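Local coordinates for protein glutathione transferase (Lolium rigidum, PDB 6ZB6) that probably conjugates glutathione to electrophilic xenobiotics, as a phi-class glutathione transferase implicated in the multiple-herbicide resistance of a weed grass, at residues 8-13 with 17-22; 138-143 with 185-190. All coordinates share one frame; numbering follows the deposited sequence.

Interaction 1. Residues 8-13 with 17-22; sequences GPAMST and RVLVFL. With GTB (S-(p-nitrobenzyl)glutathione), chain G.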
ATOM      1  N   GLY A   8      13.074  -7.346  -0.025  1.00 23.84           N
ATOM      2  CA  GLY A   8      11.799  -8.016  -0.025  1.00 17.79           C
ATOM      3  C   GLY A   8      11.248  -8.112  -1.441  1.00 21.95           C
ATOM      4  O   GLY A   8      11.559  -7.289  -2.309  1.00 26.96           O
ATOM      5  N   PRO A   9      10.418  -9.118  -1.693  1.00 26.51           N
ATOM      6  CA  PRO A   9       9.822  -9.270  -3.030  1.00 26.57           C
ATOM      7  C   PRO A   9       8.819  -8.168  -3.338  1.00 28.06           C
ATOM      8  O   PRO A   9       8.072  -7.720  -2.464  1.00 20.89           O
ATOM      9  CB  PRO A   9       9.140 -10.640  -2.961  1.00 32.98           C
ATOM     10  CG  PRO A   9       8.994 -10.938  -1.495  1.00 31.00           C
ATOM     11  CD  PRO A   9      10.138 -10.269  -0.816  1.00 22.74           C
ATOM     12  N   ALA A  10       8.782  -7.753  -4.610  1.00 31.59           N
ATOM     13  CA  ALA A  10       7.874  -6.680  -5.006  1.00 31.77           C
ATOM     14  C   ALA A  10       6.413  -7.044  -4.776  1.00 24.66           C
ATOM     15  O   ALA A  10       5.583  -6.141  -4.619  1.00 30.47           O
ATOM     16  CB  ALA A  10       8.087  -6.302  -6.475  1.00 33.55           C
ATOM     17  N   MET A  11       6.084  -8.336  -4.705  1.00 21.79           N
ATOM     18  CA  MET A  11       4.691  -8.737  -4.531  1.00 28.19           C
ATOM     19  C   MET A  11       4.173  -8.495  -3.121  1.00 27.69           C
ATOM     20  O   MET A  11       2.958  -8.410  -2.934  1.00 24.10           O
ATOM     21  CB  MET A  11       4.512 -10.215  -4.887  1.00 31.77           C
ATOM     22  CG  MET A  11       5.429 -11.143  -4.120  1.00 52.57           C
ATOM     23  SD  MET A  11       4.642 -12.686  -3.625  1.00 70.19           S
ATOM     24  CE  MET A  11       3.850 -12.179  -2.097  1.00 72.59           C
ATOM     25  N   SER A  12       5.052  -8.393  -2.125  1.00 22.64           N
ATOM     26  CA  SER A  12       4.605  -8.137  -0.762  1.00 23.12           C
ATOM     27  C   SER A  12       3.999  -6.742  -0.674  1.00 18.58           C
ATOM     28  O   SER A  12       4.587  -5.769  -1.165  1.00 23.32           O
ATOM     29  CB  SER A  12       5.782  -8.278   0.208  1.00 29.85           C
ATOM     30  OG  SER A  12       5.505  -7.667   1.450  1.00 36.81           O
ATOM     31  N   THR A  13       2.826  -6.640  -0.036  1.00 19.27           N
ATOM     32  CA  THR A  13       2.100  -5.365   0.002  1.00 19.57           C
ATOM     33  C   THR A  13       2.972  -4.217   0.493  1.00 22.17           C
ATOM     34  O   THR A  13       3.012  -3.140  -0.115  1.00 17.38           O
ATOM     35  CB  THR A  13       0.875  -5.478   0.908  1.00 23.15           C
ATOM     36  OG1 THR A  13       1.232  -6.174   2.100  1.00 23.69           O
ATOM     37  CG2 THR A  13      -0.255  -6.224   0.191  1.00 20.01           C
ATOM     38  N   ARG A  17       4.353  -0.862  -1.424  1.00 16.78           N
ATOM     39  CA  ARG A  17       4.048   0.490  -0.960  1.00 19.93           C
ATOM     40  C   ARG A  17       5.224   1.430  -1.214  1.00 19.06           C
ATOM     41  O   ARG A  17       5.060   2.517  -1.783  1.00 19.11           O
ATOM     42  CB  ARG A  17       3.671   0.456   0.527  1.00 20.42           C
ATOM     43  CG  ARG A  17       3.334   1.826   1.114  1.00 19.40           C
ATOM     44  CD  ARG A  17       3.388   1.853   2.645  1.00 15.71           C
ATOM     45  NE  ARG A  17       2.678   0.728   3.255  1.00 17.97           N
ATOM     46  CZ  ARG A  17       1.349   0.617   3.294  1.00 22.46           C
ATOM     47  NH1 ARG A  17       0.582   1.576   2.784  1.00 14.36           N
ATOM     48  NH2 ARG A  17       0.781  -0.449   3.851  1.00 19.18           N
ATOM     49  N   VAL A  18       6.430   0.992  -0.837  1.00 19.19           N
ATOM     50  CA  VAL A  18       7.646   1.777  -1.044  1.00 19.51           C
ATOM     51  C   VAL A  18       7.941   1.950  -2.532  1.00 20.16           C
ATOM     52  O   VAL A  18       8.288   3.046  -2.993  1.00 20.59           O
ATOM     53  CB  VAL A  18       8.823   1.102  -0.317  1.00 20.19           C
ATOM     54  CG1 VAL A  18      10.147   1.871  -0.566  1.00 18.18           C
ATOM     55  CG2 VAL A  18       8.520   0.935   1.185  1.00 20.50           C
ATOM     56  N   LEU A  19       7.818   0.873  -3.308  1.00 21.75           N
ATOM     57  CA  LEU A  19       8.125   0.962  -4.732  1.00 21.80           C
ATOM     58  C   LEU A  19       7.233   1.986  -5.424  1.00 20.95           C
ATOM     59  O   LEU A  19       7.689   2.706  -6.318  1.00 19.50           O
ATOM     60  CB  LEU A  19       7.995  -0.414  -5.390  1.00 18.04           C
ATOM     61  CG  LEU A  19       8.801  -1.557  -4.765  1.00 26.68           C
ATOM     62  CD1 LEU A  19       8.743  -2.825  -5.626  1.00 23.85           C
ATOM     63  CD2 LEU A  19      10.251  -1.143  -4.487  1.00 26.26           C
ATOM     64  N   VAL A  20       5.963   2.072  -5.019  1.00 23.24           N
ATOM     65  CA  VAL A  20       5.074   3.091  -5.573  1.00 20.03           C
ATOM     66  C   VAL A  20       5.666   4.484  -5.369  1.00 22.04           C
ATOM     67  O   VAL A  20       5.759   5.282  -6.308  1.00 20.60           O
ATOM     68  CB  VAL A  20       3.667   2.977  -4.959  1.00 21.98           C
ATOM     69  CG1 VAL A  20       2.866   4.243  -5.267  1.00 20.72           C
ATOM     70  CG2 VAL A  20       2.927   1.727  -5.525  1.00 21.78           C
ATOM     71  N   PHE A  21       6.083   4.801  -4.143  1.00 21.76           N
ATOM     72  CA  PHE A  21       6.568   6.159  -3.922  1.00 23.19           C
ATOM     73  C   PHE A  21       7.916   6.393  -4.592  1.00 22.16           C
ATOM     74  O   PHE A  21       8.165   7.498  -5.092  1.00 22.91           O
ATOM     75  CB  PHE A  21       6.584   6.457  -2.428  1.00 21.60           C
ATOM     76  CG  PHE A  21       5.205   6.480  -1.842  1.00 21.31           C
ATOM     77  CD1 PHE A  21       4.297   7.451  -2.245  1.00 18.23           C
ATOM     78  CD2 PHE A  21       4.785   5.488  -0.961  1.00 18.50           C
ATOM     79  CE1 PHE A  21       3.007   7.470  -1.738  1.00 24.73           C
ATOM     80  CE2 PHE A  21       3.481   5.497  -0.449  1.00 19.93           C
ATOM     81  CZ  PHE A  21       2.594   6.484  -0.834  1.00 17.99           C
ATOM     82  N   LEU A  22       8.769   5.366  -4.671  1.00 21.71           N
ATOM     83  CA  LEU A  22       9.985   5.495  -5.465  1.00 20.62           C
ATOM     84  C   LEU A  22       9.660   5.833  -6.912  1.00 25.17           C
ATOM     85  O   LEU A  22      10.319   6.676  -7.526  1.00 25.99           O
ATOM     86  CB  LEU A  22      10.808   4.210  -5.389  1.00 23.98           C
ATOM     87  CG  LEU A  22      11.630   4.013  -4.106  1.00 21.95           C
ATOM     88  CD1 LEU A  22      12.051   2.554  -3.951  1.00 20.00           C
ATOM     89  CD2 LEU A  22      12.848   4.961  -4.080  1.00 22.99           C
TER
HETATM   90  N1  GTB G 301       4.217  -2.369   9.594  1.00 18.02           N
HETATM   91  CA1 GTB G 301       5.137  -3.103   8.739  1.00 21.51           C
HETATM   92  C1  GTB G 301       5.436  -2.268   7.484  1.00 18.28           C
HETATM   93  O11 GTB G 301       4.532  -1.567   6.953  1.00 24.21           O
HETATM   94  O12 GTB G 301       6.587  -2.271   6.969  1.00 19.89           O
HETATM   95  CB1 GTB G 301       4.469  -4.434   8.374  1.00 22.70           C
HETATM   96  CG1 GTB G 301       5.410  -5.208   7.452  1.00 23.37           C
HETATM   97  CD1 GTB G 301       4.927  -6.630   7.231  1.00 26.96           C
HETATM   98  OE1 GTB G 301       3.926  -7.037   7.737  1.00 26.00           O
HETATM   99  N2  GTB G 301       5.714  -7.487   6.379  1.00 21.22           N
HETATM  100  CA2 GTB G 301       5.245  -8.843   6.180  1.00 25.17           C
HETATM  101  C2  GTB G 301       6.270  -9.793   6.780  1.00 21.65           C
HETATM  102  O2  GTB G 301       7.441  -9.632   6.627  1.00 22.74           O
HETATM  103  CB2 GTB G 301       5.075  -9.107   4.682  1.00 24.32           C
HETATM  104  SG2 GTB G 301       3.729  -8.039   4.051  1.00 30.90           S
HETATM  105  N3  GTB G 301       5.805 -10.904   7.574  1.00 25.54           N
HETATM  106  CA3 GTB G 301       6.781 -11.813   8.139  1.00 30.26           C
HETATM  107  C3  GTB G 301       6.636 -11.873   9.657  1.00 36.92           C
HETATM  108  O31 GTB G 301       7.099 -12.865  10.286  1.00 44.62           O
HETATM  109  O32 GTB G 301       6.060 -10.940  10.283  1.00 37.82           O
HETATM  110  C'  GTB G 301       2.164  -8.590   4.791  1.00 35.64           C
HETATM  111  C1' GTB G 301       1.924 -10.042   4.386  1.00 45.42           C
HETATM  112  C2' GTB G 301       1.910 -11.034   5.354  1.00 50.70           C
HETATM  113  C3' GTB G 301       1.693 -12.356   4.996  1.00 58.90           C
HETATM  114  C4' GTB G 301       1.484 -12.688   3.665  1.00 57.62           C
HETATM  115  N41 GTB G 301       1.258 -14.080   3.281  1.00 59.47           N
HETATM  116  O41 GTB G 301       1.125 -15.085   4.256  1.00 59.42           O
HETATM  117  O42 GTB G 301       1.194 -14.358   2.144  1.00 55.22           O
HETATM  118  C5' GTB G 301       1.501 -11.692   2.696  1.00 53.47           C
HETATM  119  C6' GTB G 301       1.719 -10.369   3.053  1.00 52.61           C
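Part of the glutathione site lies at the start of helix 13-24, where T13 O accepts a hydrogen bond from R17 N (2.9 Å). This is an i to i+4 bond in the first turn of the helix. S12 sits at the N-cap position. Before it, P9 to S12 form a type I beta turn, closed by S12 N on P9 O. S12, the last residue of the turn, lies at the ligand sulfur: S12 OG lies 3.2 Å from SG2 of S-(p-nitrobenzyl)glutathione. OG reaches there because it is turned opposite its own backbone N (chi1 163°). T13 OG1 is farther from SG2, at 3.7 Å, and equally close to the benzylic carbon C'. This loop and helix follow the first strand of a thioredoxin-like domain. Phi-class enzymes use a serine in this region to activate the thiol, and the place of S12 is consistent with that role. R17 lines the contact with its CB, 3.7 Å from T13 O. Its chain bends at chi3 (-47°), and the guanidinium group is tied down by three partners: NE to S68 OG, NH1 to N171 OD1 and NH2 to N14 OD1. S68 OG is also hydrogen-bonded to the ligand, so R17 probably helps position a ligand-binding residue. Away from the ligand the contact is apolar. A10 CB packs on the end of one L19 branch, CD1, at 3.6 Å. L19 leaves the helix toward the loop, and helix 205-214 flanks this pair, with T213 touching A10 and I210 touching L19.

Interaction 2. Residues 138-143 with 185-190; sequences ESLEKL and AALFGS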
ATOM      1  N   GLU A 138     -17.495 -10.935   8.956  1.00 34.10           N
ATOM      2  CA  GLU A 138     -17.407  -9.870   9.947  1.00 33.16           C
ATOM      3  C   GLU A 138     -16.601  -8.693   9.421  1.00 33.82           C
ATOM      4  O   GLU A 138     -16.954  -7.536   9.674  1.00 34.22           O
ATOM      5  CB  GLU A 138     -16.798 -10.404  11.235  1.00 43.14           C
ATOM      6  CG  GLU A 138     -17.751 -11.269  12.027  1.00 54.60           C
ATOM      7  CD  GLU A 138     -17.059 -11.997  13.154  1.00 71.94           C
ATOM      8  OE1 GLU A 138     -17.443 -11.781  14.323  1.00 78.13           O
ATOM      9  OE2 GLU A 138     -16.127 -12.779  12.870  1.00 76.63           O
ATOM     10  N   SER A 139     -15.528  -8.968   8.672  1.00 35.91           N
ATOM     11  CA  SER A 139     -14.704  -7.887   8.132  1.00 35.68           C
ATOM     12  C   SER A 139     -15.433  -7.120   7.039  1.00 32.56           C
ATOM     13  O   SER A 139     -15.272  -5.901   6.918  1.00 27.70           O
ATOM     14  CB  SER A 139     -13.388  -8.437   7.587  1.00 35.56           C
ATOM     15  OG  SER A 139     -12.543  -8.849   8.637  1.00 45.23           O
ATOM     16  N   LEU A 140     -16.221  -7.823   6.217  1.00 30.64           N
ATOM     17  CA  LEU A 140     -16.944  -7.151   5.148  1.00 29.42           C
ATOM     18  C   LEU A 140     -17.945  -6.151   5.704  1.00 29.77           C
ATOM     19  O   LEU A 140     -18.108  -5.055   5.153  1.00 27.15           O
ATOM     20  CB  LEU A 140     -17.654  -8.176   4.256  1.00 27.55           C
ATOM     21  CG  LEU A 140     -16.785  -8.708   3.125  1.00 32.94           C
ATOM     22  CD1 LEU A 140     -17.410  -9.970   2.531  1.00 42.31           C
ATOM     23  CD2 LEU A 140     -16.593  -7.629   2.054  1.00 28.15           C
ATOM     24  N   GLU A 141     -18.626  -6.506   6.797  1.00 26.35           N
ATOM     25  CA  GLU A 141     -19.594  -5.578   7.365  1.00 35.22           C
ATOM     26  C   GLU A 141     -18.901  -4.336   7.905  1.00 31.84           C
ATOM     27  O   GLU A 141     -19.416  -3.219   7.762  1.00 28.50           O
ATOM     28  CB  GLU A 141     -20.422  -6.271   8.444  1.00 38.08           C
ATOM     29  CG  GLU A 141     -21.466  -7.256   7.866  1.00 48.91           C
ATOM     30  CD  GLU A 141     -22.206  -6.729   6.616  1.00 50.08           C
ATOM     31  OE1 GLU A 141     -22.974  -5.746   6.741  1.00 45.75           O
ATOM     32  OE2 GLU A 141     -22.033  -7.313   5.515  1.00 38.94           O
ATOM     33  N   LYS A 142     -17.718  -4.503   8.505  1.00 26.97           N
ATOM     34  CA  LYS A 142     -16.954  -3.339   8.934  1.00 23.24           C
ATOM     35  C   LYS A 142     -16.482  -2.520   7.740  1.00 24.35           C
ATOM     36  O   LYS A 142     -16.546  -1.286   7.767  1.00 25.42           O
ATOM     37  CB  LYS A 142     -15.761  -3.780   9.788  1.00 27.25           C
ATOM     38  CG  LYS A 142     -16.148  -4.136  11.220  1.00 44.55           C
ATOM     39  CD  LYS A 142     -15.308  -5.278  11.757  1.00 55.56           C
ATOM     40  CE  LYS A 142     -14.640  -4.907  13.068  1.00 59.38           C
ATOM     41  NZ  LYS A 142     -13.761  -6.005  13.570  1.00 62.43           N
ATOM     42  N   LEU A 143     -16.006  -3.186   6.683  1.00 23.54           N
ATOM     43  CA  LEU A 143     -15.511  -2.457   5.516  1.00 22.62           C
ATOM     44  C   LEU A 143     -16.619  -1.642   4.860  1.00 21.99           C
ATOM     45  O   LEU A 143     -16.403  -0.490   4.455  1.00 21.39           O
ATOM     46  CB  LEU A 143     -14.887  -3.428   4.510  1.00 23.43           C
ATOM     47  CG  LEU A 143     -14.257  -2.804   3.262  1.00 25.25           C
ATOM     48  CD1 LEU A 143     -13.138  -1.815   3.645  1.00 22.78           C
ATOM     49  CD2 LEU A 143     -13.707  -3.900   2.367  1.00 22.78           C
ATOM     50  N   ALA A 185     -14.364  -8.350  -5.047  1.00 27.17           N
ATOM     51  CA  ALA A 185     -13.875  -7.214  -5.822  1.00 30.50           C
ATOM     52  C   ALA A 185     -14.991  -6.339  -6.368  1.00 29.36           C
ATOM     53  O   ALA A 185     -14.744  -5.171  -6.675  1.00 30.63           O
ATOM     54  CB  ALA A 185     -13.011  -7.704  -6.978  1.00 30.94           C
ATOM     55  N   ALA A 186     -16.206  -6.868  -6.513  1.00 24.39           N
ATOM     56  CA  ALA A 186     -17.286  -6.011  -6.995  1.00 25.89           C
ATOM     57  C   ALA A 186     -17.809  -5.053  -5.927  1.00 27.97           C
ATOM     58  O   ALA A 186     -18.609  -4.173  -6.262  1.00 22.15           O
ATOM     59  CB  ALA A 186     -18.430  -6.874  -7.566  1.00 19.77           C
ATOM     60  N   LEU A 187     -17.330  -5.142  -4.676  1.00 23.54           N
ATOM     61  CA  LEU A 187     -17.852  -4.295  -3.605  1.00 25.36           C
ATOM     62  C   LEU A 187     -17.800  -2.817  -3.972  1.00 23.39           C
ATOM     63  O   LEU A 187     -18.766  -2.075  -3.751  1.00 20.88           O
ATOM     64  CB  LEU A 187     -17.060  -4.529  -2.310  1.00 22.61           C
ATOM     65  CG  LEU A 187     -17.570  -3.816  -1.051  1.00 22.83           C
ATOM     66  CD1 LEU A 187     -19.024  -4.178  -0.786  1.00 28.12           C
ATOM     67  CD2 LEU A 187     -16.689  -4.152   0.164  1.00 24.31           C
ATOM     68  N   PHE A 188     -16.674  -2.366  -4.535  1.00 20.45           N
ATOM     69  CA  PHE A 188     -16.501  -0.932  -4.753  1.00 24.24           C
ATOM     70  C   PHE A 188     -17.538  -0.364  -5.707  1.00 21.94           C
ATOM     71  O   PHE A 188     -17.886   0.821  -5.606  1.00 26.31           O
ATOM     72  CB  PHE A 188     -15.099  -0.633  -5.273  1.00 24.75           C
ATOM     73  CG  PHE A 188     -14.071  -0.503  -4.179  1.00 25.77           C
ATOM     74  CD1 PHE A 188     -14.186  -1.245  -3.017  1.00 27.73           C
ATOM     75  CD2 PHE A 188     -13.008   0.362  -4.316  1.00 27.34           C
ATOM     76  CE1 PHE A 188     -13.228  -1.137  -1.998  1.00 35.30           C
ATOM     77  CE2 PHE A 188     -12.048   0.464  -3.307  1.00 27.43           C
ATOM     78  CZ  PHE A 188     -12.176  -0.287  -2.151  1.00 26.15           C
ATOM     79  N   GLY A 189     -18.050  -1.178  -6.634  1.00 25.27           N
ATOM     80  CA  GLY A 189     -19.026  -0.659  -7.571  1.00 25.29           C
ATOM     81  C   GLY A 189     -20.298  -0.145  -6.932  1.00 28.65           C
ATOM     82  O   GLY A 189     -21.054   0.588  -7.580  1.00 26.81           O
ATOM     83  N   SER A 190     -20.570  -0.525  -5.686  1.00 23.32           N
ATOM     84  CA  SER A 190     -21.731   0.000  -4.978  1.00 24.31           C
ATOM     85  C   SER A 190     -21.491   1.385  -4.393  1.00 25.41           C
ATOM     86  O   SER A 190     -22.436   2.003  -3.878  1.00 23.80           O
ATOM     87  CB  SER A 190     -22.149  -0.983  -3.880  1.00 24.24           C
ATOM     88  OG  SER A 190     -22.754  -2.128  -4.475  1.00 22.84           O
TER
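L187 and L143 make the closest packing here, with L187 CD2 3.7 Å from L143 CD2. L187 CD2 also lies 4.0 Å from L140 CD2, so one branch of L187 meets leucines one helical turn apart on helix 133-156. L187 CD2 is 4.2 Å from L143 CG. L187 and L143 share a rotamer, with CG opposite the backbone N in each (chi1 -174° and -177°). This carries each side chain toward the other segment, and the two meet at a slant. L140 behaves differently. Its CB leaves the helix to one side of the loop, and the end of the side chain then turns nearer to L187. The two side chains run past each other, pointing in opposing directions. No hydrogen bond joins the segments, and the contact rests mainly on leucine methyl groups.

The inner side is well filled. F179 of helix 173-179 touches both L143 and L187, and L147 touches L187 as well. F188 makes no close contact with 138-143. Its ring lies in the interior, against Y109, L147, T176 and M180. S139 also turns inward, where its OG is hydrogen-bonded to V135 O. The outer side is looser. E138, E141 and K142 face solvent on the helix, and E141 OE2 pairs with K144 NZ in a salt bridge. On the loop, A186, G189 and S190 are exposed. Residues 187-190 form a 3-10 turn there, with S190 N bonded to L187 O. Hydrophobic packing of a connecting 3-10 turn on a long helix, backed by further helices, fits the all-helical C-terminal domain of glutathione transferases.

Interaction 1 lies in the thioredoxin-like N-terminal domain and interaction 2 in the helical C-terminal domain. Their centres are about 25 Å apart, their nearest atoms are about 14 Å apart, and they share no segment. Interaction 1 is buried, local in sequence and partly polar: a helix-start backbone bond, a buried arginine and hydroxyls at the ligand sulfur. Interaction 2 is only partly buried, joins distant parts of the chain and is purely apolar across its segments, with charged residues on the solvent side of its helix. Both reach helix 173-179: Y175 and Y178 touch T13 of interaction 1, while F179 touches L143 and L187 of interaction 2.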